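Local coordinates for protein Dye-decolorizing peroxidase Tfu_3078 (Thermobifida fusca, PDB 5FW4) that uses heme b and hydrogen peroxide to oxidise many compounds, anthraquinone dyes above all, though its physiological substrate is unknown, at residues Ala106-Trp111 with Val142-Gly147. Numbering follows the deposited sequence.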
loop_
_atom_site.group_PDB
_atom_site.type_symbol
_atom_site.label_atom_id
_atom_site.label_comp_id
_atom_site.label_asym_id
_atom_site.label_seq_id
_atom_site.Cartn_x
_atom_site.Cartn_y
_atom_site.Cartn_z
ATOM N N ALA A 106 3.801 -12.552 -27.709
ATOM C CA ALA A 106 5.018 -12.144 -27.014
ATOM C C ALA A 106 4.706 -11.913 -25.525
ATOM O O ALA A 106 5.349 -12.482 -24.651
ATOM C CB ALA A 106 5.567 -10.870 -27.631
ATOM N N ALA A 107 3.707 -11.077 -25.264
ATOM C CA ALA A 107 3.315 -10.739 -23.885
ATOM C C ALA A 107 3.096 -12.004 -23.126
ATOM O O ALA A 107 3.707 -12.196 -22.097
ATOM C CB ALA A 107 2.067 -9.875 -23.861
ATOM N N LEU A 108 2.268 -12.891 -23.668
ATOM C CA LEU A 108 1.813 -14.074 -22.908
ATOM C C LEU A 108 2.956 -15.067 -22.691
ATOM O O LEU A 108 3.092 -15.644 -21.634
ATOM C CB LEU A 108 0.588 -14.725 -23.578
ATOM C CG LEU A 108 -0.734 -13.954 -23.495
ATOM C CD1 LEU A 108 -1.735 -14.461 -24.512
ATOM C CD2 LEU A 108 -1.346 -14.065 -22.104
ATOM N N ARG A 109 3.799 -15.259 -23.706
ATOM C CA ARG A 109 4.985 -16.072 -23.527
ATOM C C ARG A 109 5.922 -15.500 -22.460
ATOM O O ARG A 109 6.400 -16.231 -21.593
ATOM C CB ARG A 109 5.751 -16.241 -24.853
ATOM C CG ARG A 109 6.793 -17.343 -24.753
ATOM C CD ARG A 109 7.557 -17.510 -26.054
ATOM N NE ARG A 109 6.807 -18.232 -27.080
ATOM C CZ ARG A 109 6.737 -19.564 -27.198
ATOM N NH1 ARG A 109 7.319 -20.376 -26.324
ATOM N NH2 ARG A 109 6.047 -20.093 -28.199
ATOM N N SER A 110 6.214 -14.210 -22.510
ATOM C CA SER A 110 7.191 -13.642 -21.575
ATOM C C SER A 110 6.664 -13.803 -20.156
ATOM O O SER A 110 7.379 -14.175 -19.199
ATOM C CB SER A 110 7.380 -12.150 -21.833
ATOM O OG SER A 110 7.744 -11.884 -23.158
ATOM N N TRP A 111 5.386 -13.507 -20.015
ATOM C CA TRP A 111 4.796 -13.595 -18.681
ATOM C C TRP A 111 4.792 -15.012 -18.165
ATOM O O TRP A 111 5.159 -15.254 -17.015
ATOM C CB TRP A 111 3.382 -12.981 -18.656
ATOM C CG TRP A 111 3.341 -11.472 -18.714
ATOM C CD1 TRP A 111 4.234 -10.595 -18.168
ATOM C CD2 TRP A 111 2.296 -10.676 -19.272
ATOM N NE1 TRP A 111 3.834 -9.298 -18.397
ATOM C CE2 TRP A 111 2.650 -9.325 -19.087
ATOM C CE3 TRP A 111 1.086 -10.977 -19.918
ATOM C CZ2 TRP A 111 1.860 -8.291 -19.539
ATOM C CZ3 TRP A 111 0.320 -9.946 -20.393
ATOM C CH2 TRP A 111 0.691 -8.621 -20.184
ATOM N N VAL A 142 1.968 -15.639 -9.186
ATOM C CA VAL A 142 1.643 -14.881 -10.356
ATOM C C VAL A 142 0.529 -15.581 -11.106
ATOM O O VAL A 142 0.581 -16.794 -11.366
ATOM C CB VAL A 142 2.894 -14.752 -11.296
ATOM C CG1 VAL A 142 2.540 -13.876 -12.498
ATOM C CG2 VAL A 142 4.066 -14.193 -10.500
ATOM N N THR A 143 -0.454 -14.787 -11.494
ATOM C CA THR A 143 -1.586 -15.242 -12.273
ATOM C C THR A 143 -1.731 -14.363 -13.499
ATOM O O THR A 143 -1.600 -13.136 -13.406
ATOM C CB THR A 143 -2.908 -15.073 -11.435
ATOM O OG1 THR A 143 -2.662 -15.414 -10.080
ATOM C CG2 THR A 143 -4.012 -15.956 -11.996
ATOM N N VAL A 144 -2.025 -14.985 -14.635
ATOM C CA VAL A 144 -2.181 -14.270 -15.896
ATOM C C VAL A 144 -3.552 -14.521 -16.459
ATOM O O VAL A 144 -3.973 -15.658 -16.561
ATOM C CB VAL A 144 -1.163 -14.713 -16.950
ATOM C CG1 VAL A 144 -1.401 -13.940 -18.236
ATOM C CG2 VAL A 144 0.264 -14.531 -16.432
ATOM N N GLY A 145 -4.230 -13.443 -16.832
ATOM C CA GLY A 145 -5.582 -13.528 -17.375
ATOM C C GLY A 145 -5.753 -12.775 -18.685
ATOM O O GLY A 145 -4.913 -11.939 -19.087
ATOM N N ILE A 146 -6.844 -13.102 -19.368
ATOM C CA ILE A 146 -7.107 -12.591 -20.679
ATOM C C ILE A 146 -8.512 -12.005 -20.695
ATOM O O ILE A 146 -9.466 -12.688 -20.329
ATOM C CB ILE A 146 -7.008 -13.747 -21.680
ATOM C CG1 ILE A 146 -5.527 -14.178 -21.813
ATOM C CG2 ILE A 146 -7.655 -13.374 -23.013
ATOM C CD1 ILE A 146 -5.298 -15.563 -22.374
ATOM N N GLY A 147 -8.634 -10.764 -21.156
ATOM C CA GLY A 147 -9.937 -10.129 -21.299
ATOM C C GLY A 147 -10.548 -10.421 -22.654
ATOM O O GLY A 147 -9.838 -10.682 -23.677
#
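The flat group in this contact is the indole of Trp111, and Val144 meets it from an oblique direction with CG1, neither squarely over a face nor at an edge. One face of the ring receives Ala107 O from the preceding turn of its own helix, 3.2 Å above the plane of the Trp111 ring and displaced toward the rim. Phe184 adds an edge-to-face aromatic pair, and the hydrogen bond from Trp111 NE1 to Leu203 O satisfies the buried indole N-H and, with the Phe184 pair, probably restrains the turn of the ring.

The closer touch between Trp111 and the strand is made at the root of the side chain, where Trp111 CB lies 4.1 Å from Val144 CG2. With CG1 anti to the backbone N (chi1 179°), Val144 presents CG2 to Trp111 CB, while CG1, besides lying obliquely to the ring, meets Leu108, whose CD2 is 3.9 Å from Val144 CG1. The same CD2 of Leu108 reaches Ile146 CG1 at 4.2 Å, the two side chains crossing at about a right angle. A single leucine methyl thus spans two alternate strand residues. No hydrogen bond joins the segments; this is purely apolar packing, modest at 180 Å², and all four touching residues are buried, with Tyr422 and Ile428 also against Leu108.

The axes of segments 106-111 and 142-146 run nearly antiparallel (163°), 10.1 Å apart at their closest; they lie on helix 97-120 and strand 141-146, away from the heme. The strand ends the 2-3-1-4 order of its four-stranded antiparallel set, and a backbone bond between Ile146 and Ala413 joins it to strand 404-414. Such helix-on-sheet packing belongs to the ferredoxin-like, dimeric alpha/beta barrel fold of DyP-type peroxidases.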